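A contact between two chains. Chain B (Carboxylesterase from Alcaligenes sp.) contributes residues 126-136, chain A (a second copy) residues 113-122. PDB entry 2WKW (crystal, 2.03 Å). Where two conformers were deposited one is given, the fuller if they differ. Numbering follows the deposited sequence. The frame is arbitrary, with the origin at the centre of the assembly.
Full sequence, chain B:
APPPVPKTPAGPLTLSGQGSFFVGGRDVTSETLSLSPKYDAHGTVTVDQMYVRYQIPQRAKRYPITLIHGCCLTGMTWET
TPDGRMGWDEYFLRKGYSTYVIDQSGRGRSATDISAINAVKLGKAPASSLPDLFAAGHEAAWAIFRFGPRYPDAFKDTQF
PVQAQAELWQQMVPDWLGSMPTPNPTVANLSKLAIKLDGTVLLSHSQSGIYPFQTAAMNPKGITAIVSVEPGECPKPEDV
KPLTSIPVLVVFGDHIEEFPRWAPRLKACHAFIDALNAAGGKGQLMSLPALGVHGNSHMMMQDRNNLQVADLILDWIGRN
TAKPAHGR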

# COMPACT_ATOMS: atom_id res chain seq x y z
N PRO B 126 -8.47 29.39 -4.50
CA PRO B 126 -8.72 29.76 -3.11
C PRO B 126 -8.66 28.55 -2.16
O PRO B 126 -8.86 27.40 -2.60
CB PRO B 126 -10.15 30.30 -3.14
CG PRO B 126 -10.79 29.66 -4.32
CD PRO B 126 -9.70 29.31 -5.31
N ALA B 127 -8.43 28.83 -0.88
CA ALA B 127 -8.34 27.82 0.16
C ALA B 127 -9.55 26.86 0.19
O ALA B 127 -9.47 25.77 0.78
CB ALA B 127 -8.12 28.47 1.52
N SER B 128 -10.65 27.27 -0.44
CA SER B 128 -11.91 26.52 -0.44
C SER B 128 -11.79 25.32 -1.36
O SER B 128 -12.48 24.32 -1.20
CB SER B 128 -13.09 27.42 -0.91
OG SER B 128 -13.15 27.58 -2.33
N SER B 129 -10.89 25.45 -2.34
CA SER B 129 -10.54 24.35 -3.22
C SER B 129 -9.78 23.22 -2.50
O SER B 129 -9.64 22.14 -3.08
CB SER B 129 -9.70 24.87 -4.40
OG SER B 129 -10.49 25.59 -5.34
N LEU B 130 -9.28 23.48 -1.29
CA LEU B 130 -8.58 22.42 -0.53
C LEU B 130 -9.53 21.24 -0.26
O LEU B 130 -10.71 21.46 0.06
CB LEU B 130 -7.98 22.93 0.79
CG LEU B 130 -6.77 23.85 0.68
CD1 LEU B 130 -6.36 24.38 2.05
CD2 LEU B 130 -5.58 23.15 -0.00
N PRO B 131 -9.02 20.00 -0.39
CA PRO B 131 -9.88 18.82 -0.19
C PRO B 131 -10.28 18.63 1.27
O PRO B 131 -9.51 19.01 2.15
CB PRO B 131 -8.98 17.67 -0.64
CG PRO B 131 -7.56 18.17 -0.40
CD PRO B 131 -7.61 19.64 -0.69
N ASP B 132 -11.47 18.08 1.51
CA ASP B 132 -11.89 17.69 2.87
C ASP B 132 -11.11 16.45 3.31
O ASP B 132 -11.28 15.38 2.75
CB ASP B 132 -13.40 17.40 2.89
CG ASP B 132 -13.96 17.23 4.31
OD1 ASP B 132 -13.28 16.66 5.20
OD2 ASP B 132 -15.11 17.64 4.53
N LEU B 133 -10.27 16.60 4.33
CA LEU B 133 -9.42 15.49 4.80
C LEU B 133 -9.67 15.18 6.25
O LEU B 133 -10.08 16.05 7.01
CB LEU B 133 -7.93 15.82 4.61
CG LEU B 133 -7.48 16.16 3.18
CD1 LEU B 133 -5.98 16.47 3.14
CD2 LEU B 133 -7.84 15.07 2.18
N PHE B 134 -9.40 13.93 6.64
CA PHE B 134 -9.68 13.44 7.98
C PHE B 134 -8.61 12.42 8.39
O PHE B 134 -8.16 11.61 7.56
CB PHE B 134 -11.09 12.77 8.00
CG PHE B 134 -11.44 12.12 9.31
CD1 PHE B 134 -11.36 10.74 9.46
CD2 PHE B 134 -11.85 12.89 10.40
CE1 PHE B 134 -11.66 10.13 10.68
CE2 PHE B 134 -12.17 12.29 11.64
CZ PHE B 134 -12.08 10.91 11.78
N ALA B 135 -8.21 12.46 9.66
CA ALA B 135 -7.41 11.38 10.27
C ALA B 135 -7.99 11.14 11.66
O ALA B 135 -8.37 12.09 12.34
CB ALA B 135 -5.92 11.77 10.36
N ALA B 136 -8.05 9.87 12.06
CA ALA B 136 -8.63 9.48 13.34
C ALA B 136 -7.56 9.51 14.43
O ALA B 136 -6.51 8.86 14.29
CB ALA B 136 -9.23 8.09 13.24
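Chain A (113-122) DISAINAVKL

The most striking feature of this contact is a very short hydrogen bond: Lys A121 NZ lies 2.5 Å from Leu B130 O. The same amine makes a weak hydrogen bond to Ser B128 O at 3.1 Å, so one lysine engages two carbonyls two residues apart, one in the 3-10 segment and one just after it. Its side chain is t, t, t and then p from chi1 to chi4; its CA-to-CB bond points sideways, but the end of the chain comes nearer to chain B, and it has the largest covered area of any residue here, 100 Å².

The pairing illustrates how a helix can dock on a segment without regular sheet structure by joining apolar packing to bonds with backbone carbonyls. In chain A, Ile A114 is the N-cap and residues 115-121 form the helix. Chain B makes a 3-10 turn at 127-129 and then runs extended through Leu B133. The directions are opposed: Ala B127 lies near Lys A121, with CA atoms 5.5 Å apart, whereas Leu B133 lies near Asn A118, CA to CA 6.8 Å, and Ala B135 reaches back to Ile A114.

Ile A114, Ile A117 and Val A120, spaced by three residues, all direct CB toward chain B. Leu B130 CD1 packs 3.7 Å from Val A120 CG1. Further along, Leu B133 touches both isoleucines with the same methyl: its CD1 is 3.7 Å from Ile A117 CD1 and 3.8 Å from Ile A114 CG2. Ala B135 CB meets Ile A114 CD1 at 4.2 Å.

Asn A118 supplies the polar counterpart. Its ND2 donates to Leu B133 O at 3.0 Å, while its OD1 accepts from a water at 2.9 Å, which also donates to Pro B131 O at 2.7 Å. Amide and water thus satisfy carbonyls two residues apart along the extended backbone, and together the stretches bury 566 Å².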

# COMPACT_ATOMS: atom_id res chain seq x y z
N ASP A 113 0.76 13.09 7.77
CA ASP A 113 -0.01 13.94 8.68
C ASP A 113 -0.69 14.98 7.79
O ASP A 113 -0.00 15.80 7.17
CB ASP A 113 0.95 14.66 9.63
CG ASP A 113 0.23 15.49 10.68
OD1 ASP A 113 -1.03 15.52 10.72
OD2 ASP A 113 0.95 16.09 11.51
N ILE A 114 -2.02 14.98 7.76
CA ILE A 114 -2.78 15.98 6.99
C ILE A 114 -3.16 17.25 7.78
O ILE A 114 -3.92 18.09 7.28
CB ILE A 114 -4.05 15.36 6.27
CG1 ILE A 114 -4.97 14.62 7.27
CG2 ILE A 114 -3.59 14.36 5.22
CD1 ILE A 114 -5.63 15.47 8.41
N SER A 115 -2.64 17.37 9.00
CA SER A 115 -3.00 18.50 9.89
C SER A 115 -2.81 19.87 9.27
O SER A 115 -3.68 20.73 9.42
CB SER A 115 -2.20 18.43 11.21
OG SER A 115 -2.65 17.30 11.94
N ALA A 116 -1.68 20.08 8.58
CA ALA A 116 -1.39 21.39 7.98
C ALA A 116 -2.35 21.78 6.86
O ALA A 116 -2.64 22.96 6.66
CB ALA A 116 0.07 21.47 7.49
N ILE A 117 -2.85 20.80 6.12
CA ILE A 117 -3.81 21.09 5.05
C ILE A 117 -5.13 21.57 5.68
O ILE A 117 -5.71 22.59 5.27
CB ILE A 117 -4.02 19.87 4.12
CG1 ILE A 117 -2.69 19.50 3.44
CG2 ILE A 117 -5.14 20.14 3.09
CD1 ILE A 117 -2.60 18.03 3.02
N ASN A 118 -5.59 20.86 6.71
CA ASN A 118 -6.85 21.24 7.38
C ASN A 118 -6.77 22.60 8.07
O ASN A 118 -7.72 23.37 8.04
CB ASN A 118 -7.29 20.16 8.37
CG ASN A 118 -7.97 18.96 7.68
OD1 ASN A 118 -8.18 18.96 6.47
ND2 ASN A 118 -8.29 17.93 8.47
N ALA A 119 -5.62 22.90 8.67
CA ALA A 119 -5.41 24.19 9.33
C ALA A 119 -5.65 25.36 8.36
O ALA A 119 -6.28 26.36 8.72
CB ALA A 119 -4.01 24.25 9.96
N VAL A 120 -5.20 25.22 7.11
CA VAL A 120 -5.36 26.27 6.12
C VAL A 120 -6.82 26.35 5.67
O VAL A 120 -7.39 27.45 5.60
CB VAL A 120 -4.41 26.08 4.90
CG1 VAL A 120 -4.66 27.13 3.80
CG2 VAL A 120 -2.95 26.13 5.36
N LYS A 121 -7.44 25.20 5.43
CA LYS A 121 -8.85 25.19 5.02
C LYS A 121 -9.73 25.81 6.12
O LYS A 121 -10.77 26.41 5.82
CB LYS A 121 -9.36 23.79 4.64
CG LYS A 121 -10.64 23.85 3.75
CD LYS A 121 -11.18 22.47 3.45
CE LYS A 121 -12.57 22.55 2.85
NZ LYS A 121 -12.52 22.64 1.39
N LEU A 122 -9.32 25.66 7.38
CA LEU A 122 -10.06 26.25 8.51
C LEU A 122 -9.76 27.74 8.74
O LEU A 122 -10.29 28.34 9.69
CB LEU A 122 -9.80 25.46 9.79
CG LEU A 122 -10.39 24.05 9.92
CD1 LEU A 122 -9.64 23.31 11.00
CD2 LEU A 122 -11.90 24.08 10.21
O HOH W 1 -8.37 20.57 4.04